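PDB 6V2T: dTDP-4-amino-4,6-dideoxyglucose formyltransferase, which probably transfers a formyl group from a folate cofactor to the sugar amino group of dTDP-4-amino-4,6-dideoxyglucose, a step linked to O-antigen synthesis. Local coordinates for residues B[147-158]-B[198-209]. Numbering follows the deposited sequence.
Sequences LMNEEIDDGAIL and YQQKLSYEKGNY. With FOL (folic acid), chain H.
The folate-binding loop that joins the antiparallel strands 141-147 and 157-163 of the formyltransferase core is flanked here by residues 198-209. Lys206, long and flexible enough to reach in from the surface, brings NZ between two carboxylates: a salt bridge to Glu151 OE1, and one to Asp154 OD2 at 2.8 Å that is a hydrogen bond as well, NZ coming to OD2 from above the carboxylate plane. Asp154 turns its carboxylate there with CG anti to its backbone N (chi1 -170°), and its OD1 accepts a nearly straight bond from Asn149 ND2, whose OD1 closes an Asx turn onto Glu151 N. Beside this network, Ile152 CG2 packs 3.5 Å from Tyr209 CE2 and 3.6 Å from folic acid C15, the branch touching both the tyrosine ring and the ligand. The backbone N of Asp153 hydrogen-bonds to folic acid O4 at 2.9 Å. At the far end Leu158 lays CD1 over the Tyr198 ring, 3.7 Å from its centroid, a CH-pi contact, while small Ala156 lets the chains approach, its CB 3.4 Å from Gln200 O. A water accepts from Ile157 N and donates to Lys201 O. Arg113 of strand 113-118 binds the Tyr198 hydroxyl, and residues 198-209 belong to the connection between helix 171-194 and strand 209-210, passing edge strand 157-163.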
loop_
_atom_site.group_PDB
_atom_site.type_symbol
_atom_site.label_atom_id
_atom_site.label_comp_id
_atom_site.label_asym_id
_atom_site.label_seq_id
_atom_site.Cartn_x
_atom_site.Cartn_y
_atom_site.Cartn_z
ATOM N N LEU B 147 33.068 -13.639 9.748
ATOM C CA LEU B 147 34.125 -12.943 10.512
ATOM C C LEU B 147 34.179 -11.499 9.993
ATOM O O LEU B 147 33.998 -11.301 8.791
ATOM C CB LEU B 147 35.461 -13.672 10.305
ATOM C CG LEU B 147 35.605 -15.005 11.044
ATOM C CD1 LEU B 147 36.865 -15.743 10.604
ATOM C CD2 LEU B 147 35.624 -14.788 12.542
ATOM N N MET B 148 34.389 -10.532 10.884
ATOM C CA MET B 148 34.496 -9.103 10.544
ATOM C C MET B 148 35.976 -8.761 10.340
ATOM O O MET B 148 36.783 -9.067 11.229
ATOM C CB MET B 148 33.882 -8.235 11.639
ATOM C CG MET B 148 32.459 -8.643 11.910
ATOM S SD MET B 148 31.734 -7.964 13.396
ATOM C CE MET B 148 31.651 -6.224 12.984
ATOM N N ASN B 149 36.315 -8.278 9.137
ATOM C CA ASN B 149 37.625 -7.644 8.843
ATOM C C ASN B 149 37.391 -6.126 8.856
ATOM O O ASN B 149 36.340 -5.670 9.299
ATOM C CB ASN B 149 38.256 -8.215 7.558
ATOM C CG ASN B 149 37.449 -7.953 6.306
ATOM O OD1 ASN B 149 36.653 -7.027 6.257
ATOM N ND2 ASN B 149 37.638 -8.768 5.277
ATOM N N GLU B 150 38.344 -5.376 8.346
ATOM C CA GLU B 150 38.323 -3.901 8.334
ATOM C C GLU B 150 37.309 -3.386 7.316
ATOM O O GLU B 150 36.862 -2.277 7.520
ATOM C CB GLU B 150 39.713 -3.394 7.948
ATOM C CG GLU B 150 40.780 -3.769 8.943
ATOM C CD GLU B 150 42.132 -3.194 8.566
ATOM O OE1 GLU B 150 42.149 -2.137 7.912
ATOM O OE2 GLU B 150 43.142 -3.812 8.902
ATOM N N GLU B 151 36.969 -4.171 6.280
ATOM C CA GLU B 151 35.990 -3.800 5.233
ATOM C C GLU B 151 34.585 -4.219 5.709
ATOM O O GLU B 151 34.446 -4.945 6.722
ATOM C CB GLU B 151 36.412 -4.401 3.885
ATOM C CG GLU B 151 37.577 -3.653 3.216
ATOM C CD GLU B 151 38.127 -4.239 1.925
ATOM O OE1 GLU B 151 37.351 -4.404 0.967
ATOM O OE2 GLU B 151 39.350 -4.531 1.873
ATOM N N ILE B 152 33.561 -3.782 5.006
ATOM C CA ILE B 152 32.154 -3.972 5.458
ATOM C C ILE B 152 31.587 -5.219 4.777
ATOM O O ILE B 152 31.590 -5.287 3.524
ATOM C CB ILE B 152 31.330 -2.702 5.216
ATOM C CG1 ILE B 152 31.962 -1.511 5.933
ATOM C CG2 ILE B 152 29.879 -2.907 5.640
ATOM C CD1 ILE B 152 31.326 -0.172 5.615
ATOM N N ASP B 153 31.028 -6.127 5.588
ATOM C CA ASP B 153 30.276 -7.313 5.111
ATOM C C ASP B 153 31.198 -8.085 4.151
ATOM O O ASP B 153 30.714 -8.531 3.104
ATOM C CB ASP B 153 28.926 -6.885 4.516
ATOM C CG ASP B 153 28.058 -6.058 5.450
ATOM O OD1 ASP B 153 28.244 -6.166 6.692
ATOM O OD2 ASP B 153 27.217 -5.293 4.933
ATOM N N ASP B 154 32.476 -8.224 4.530
ATOM C CA ASP B 154 33.584 -8.655 3.635
ATOM C C ASP B 154 34.356 -9.867 4.176
ATOM O O ASP B 154 34.871 -10.587 3.334
ATOM C CB ASP B 154 34.568 -7.521 3.389
ATOM C CG ASP B 154 35.577 -7.864 2.297
ATOM O OD1 ASP B 154 36.720 -8.098 2.655
ATOM O OD2 ASP B 154 35.156 -7.996 1.116
ATOM N N GLY B 155 34.385 -10.125 5.497
ATOM C CA GLY B 155 35.197 -11.196 6.105
ATOM C C GLY B 155 34.688 -12.604 5.798
ATOM O O GLY B 155 33.601 -12.724 5.206
ATOM N N ALA B 156 35.432 -13.637 6.208
ATOM C CA ALA B 156 35.205 -15.053 5.824
ATOM C C ALA B 156 33.799 -15.479 6.264
ATOM O O ALA B 156 33.425 -15.213 7.409
ATOM C CB ALA B 156 36.246 -15.962 6.412
ATOM N N ILE B 157 33.057 -16.082 5.347
ATOM C CA ILE B 157 31.702 -16.646 5.588
ATOM C C ILE B 157 31.861 -17.869 6.485
ATOM O O ILE B 157 32.680 -18.760 6.152
ATOM C CB ILE B 157 31.004 -16.961 4.254
ATOM C CG1 ILE B 157 30.876 -15.687 3.414
ATOM C CG2 ILE B 157 29.656 -17.610 4.502
ATOM C CD1 ILE B 157 30.366 -15.934 2.045
ATOM N N LEU B 158 31.126 -17.879 7.602
ATOM C CA LEU B 158 31.028 -19.039 8.523
ATOM C C LEU B 158 29.795 -19.888 8.169
ATOM O O LEU B 158 29.921 -21.140 7.998
ATOM C CB LEU B 158 30.980 -18.478 9.952
ATOM C CG LEU B 158 32.148 -17.572 10.326
ATOM C CD1 LEU B 158 32.180 -17.254 11.811
ATOM C CD2 LEU B 158 33.472 -18.224 9.923
ATOM N N TYR B 198 33.300 -24.194 13.254
ATOM C CA TYR B 198 32.994 -23.684 11.899
ATOM C C TYR B 198 34.258 -23.716 11.043
ATOM O O TYR B 198 35.358 -23.915 11.592
ATOM C CB TYR B 198 32.376 -22.280 11.970
ATOM C CG TYR B 198 33.160 -21.219 12.698
ATOM C CD1 TYR B 198 34.389 -20.771 12.223
ATOM C CD2 TYR B 198 32.639 -20.579 13.817
ATOM C CE1 TYR B 198 35.093 -19.779 12.881
ATOM C CE2 TYR B 198 33.335 -19.581 14.479
ATOM C CZ TYR B 198 34.575 -19.179 14.013
ATOM O OH TYR B 198 35.252 -18.177 14.661
ATOM N N GLN B 199 34.055 -23.581 9.734
ATOM C CA GLN B 199 35.113 -23.429 8.720
ATOM C C GLN B 199 34.961 -22.033 8.100
ATOM O O GLN B 199 33.827 -21.525 8.053
ATOM C CB GLN B 199 35.062 -24.577 7.715
ATOM C CG GLN B 199 35.472 -25.922 8.294
ATOM C CD GLN B 199 35.274 -27.024 7.287
ATOM O OE1 GLN B 199 34.240 -27.086 6.641
ATOM N NE2 GLN B 199 36.265 -27.893 7.132
ATOM N N GLN B 200 36.094 -21.435 7.749
ATOM C CA GLN B 200 36.289 -19.983 7.511
ATOM C C GLN B 200 37.220 -19.769 6.328
ATOM O O GLN B 200 38.058 -18.824 6.424
ATOM C CB GLN B 200 36.868 -19.271 8.746
ATOM C CG GLN B 200 38.372 -19.422 8.972
ATOM C CD GLN B 200 38.851 -18.883 10.299
ATOM O OE1 GLN B 200 38.416 -19.302 11.381
ATOM N NE2 GLN B 200 39.800 -17.958 10.224
ATOM N N LYS B 201 37.071 -20.571 5.259
ATOM C CA LYS B 201 37.826 -20.370 3.986
ATOM C C LYS B 201 37.407 -19.039 3.336
ATOM O O LYS B 201 36.177 -18.819 3.138
ATOM C CB LYS B 201 37.633 -21.493 2.959
ATOM C CG LYS B 201 38.371 -21.260 1.632
ATOM C CD LYS B 201 38.312 -22.385 0.598
ATOM C CE LYS B 201 36.910 -22.861 0.292
ATOM N NZ LYS B 201 36.530 -23.995 1.167
ATOM N N LEU B 202 38.410 -18.226 2.973
ATOM C CA LEU B 202 38.278 -16.941 2.218
ATOM C C LEU B 202 37.667 -17.176 0.821
ATOM O O LEU B 202 37.973 -18.210 0.209
ATOM C CB LEU B 202 39.667 -16.304 2.060
ATOM C CG LEU B 202 40.511 -16.111 3.322
ATOM C CD1 LEU B 202 41.868 -15.521 2.957
ATOM C CD2 LEU B 202 39.800 -15.235 4.343
ATOM N N SER B 203 36.870 -16.219 0.327
ATOM C CA SER B 203 36.440 -16.087 -1.097
ATOM C C SER B 203 37.191 -14.919 -1.732
ATOM O O SER B 203 37.362 -13.898 -1.039
ATOM C CB SER B 203 34.953 -15.861 -1.226
ATOM O OG SER B 203 34.240 -17.045 -0.921
ATOM N N TYR B 204 37.574 -15.047 -3.007
ATOM C CA TYR B 204 38.226 -13.967 -3.798
ATOM C C TYR B 204 37.197 -13.381 -4.780
ATOM O O TYR B 204 37.599 -12.694 -5.731
ATOM C CB TYR B 204 39.507 -14.486 -4.464
ATOM C CG TYR B 204 40.352 -15.365 -3.574
ATOM C CD1 TYR B 204 40.886 -14.883 -2.385
ATOM C CD2 TYR B 204 40.595 -16.693 -3.902
ATOM C CE1 TYR B 204 41.641 -15.694 -1.550
ATOM C CE2 TYR B 204 41.351 -17.515 -3.082
ATOM C CZ TYR B 204 41.876 -17.015 -1.903
ATOM O OH TYR B 204 42.617 -17.832 -1.102
ATOM N N GLU B 205 35.907 -13.633 -4.540
ATOM C CA GLU B 205 34.771 -12.938 -5.210
ATOM C C GLU B 205 34.443 -11.670 -4.399
ATOM O O GLU B 205 33.985 -11.809 -3.254
ATOM C CB GLU B 205 33.637 -13.957 -5.272
ATOM C CG GLU B 205 32.480 -13.602 -6.187
ATOM C CD GLU B 205 31.304 -14.562 -6.000
ATOM O OE1 GLU B 205 30.249 -14.367 -6.664
ATOM O OE2 GLU B 205 31.431 -15.497 -5.155
ATOM N N LYS B 206 34.676 -10.461 -4.908
ATOM C CA LYS B 206 34.548 -9.232 -4.061
ATOM C C LYS B 206 33.072 -8.866 -3.853
ATOM O O LYS B 206 32.752 -8.239 -2.810
ATOM C CB LYS B 206 35.223 -8.000 -4.666
ATOM C CG LYS B 206 36.402 -7.488 -3.855
ATOM C CD LYS B 206 36.027 -6.983 -2.475
ATOM C CE LYS B 206 36.976 -7.465 -1.400
ATOM N NZ LYS B 206 37.056 -6.510 -0.270
ATOM N N GLY B 207 32.256 -9.166 -4.862
ATOM C CA GLY B 207 30.838 -8.805 -4.977
ATOM C C GLY B 207 30.650 -7.311 -5.133
ATOM O O GLY B 207 31.491 -6.659 -5.772
ATOM N N ASN B 208 29.648 -6.753 -4.469
ATOM C CA ASN B 208 29.259 -5.332 -4.657
ATOM C C ASN B 208 28.707 -4.808 -3.335
ATOM O O ASN B 208 28.007 -5.559 -2.626
ATOM C CB ASN B 208 28.265 -5.171 -5.807
ATOM C CG ASN B 208 26.906 -5.747 -5.466
ATOM O OD1 ASN B 208 26.775 -6.950 -5.277
ATOM N ND2 ASN B 208 25.918 -4.881 -5.347
ATOM N N TYR B 209 29.054 -3.573 -3.019
ATOM C CA TYR B 209 28.621 -2.856 -1.796
ATOM C C TYR B 209 27.695 -1.700 -2.196
ATOM O O TYR B 209 28.023 -0.912 -3.116
ATOM C CB TYR B 209 29.852 -2.417 -1.010
ATOM C CG TYR B 209 29.511 -1.614 0.220
ATOM C CD1 TYR B 209 29.379 -0.245 0.163
ATOM C CD2 TYR B 209 29.298 -2.227 1.439
ATOM C CE1 TYR B 209 29.013 0.507 1.274
ATOM C CE2 TYR B 209 28.936 -1.496 2.559
ATOM C CZ TYR B 209 28.790 -0.125 2.487
ATOM O OH TYR B 209 28.436 0.584 3.606
HETATM N N1 FOL H . 32.301 -3.377 10.991
HETATM C C2 FOL H . 33.312 -3.867 10.256
HETATM N NA2 FOL H . 34.538 -3.382 10.417
HETATM N N3 FOL H . 33.112 -4.891 9.372
HETATM C C4 FOL H . 31.877 -5.381 9.178
HETATM O O4 FOL H . 31.792 -6.320 8.344
HETATM C C4A FOL H . 30.816 -4.885 9.931
HETATM N N5 FOL H . 29.560 -5.301 9.774
HETATM C C6 FOL H . 28.397 -4.548 10.258
HETATM C C7 FOL H . 28.788 -3.911 11.604
HETATM N N8 FOL H . 30.099 -3.320 11.594
HETATM C C8A FOL H . 31.075 -3.858 10.845
HETATM C C9 FOL H . 27.740 -3.651 9.143
HETATM N N10 FOL H . 27.161 -2.412 9.668
HETATM C C11 FOL H . 27.327 1.429 7.955
HETATM C C12 FOL H . 26.726 1.200 9.195
HETATM C C13 FOL H . 26.670 -0.088 9.737
HETATM C C14 FOL H . 27.225 -1.170 9.084
HETATM C C15 FOL H . 27.847 -0.934 7.863
HETATM C C16 FOL H . 27.898 0.345 7.303
HETATM C C FOL H . 27.413 2.824 7.381
HETATM O O FOL H . 27.298 3.734 8.173
HETATM N N FOL H . 27.688 3.085 6.101
HETATM O O HOH W 1 33.275 -9.547 -0.207
HETATM O O HOH W 2 34.426 -16.570 2.670
HETATM O O HOH W 3 34.238 -20.020 4.136
HETATM O O HOH W 4 31.244 -23.400 8.760
#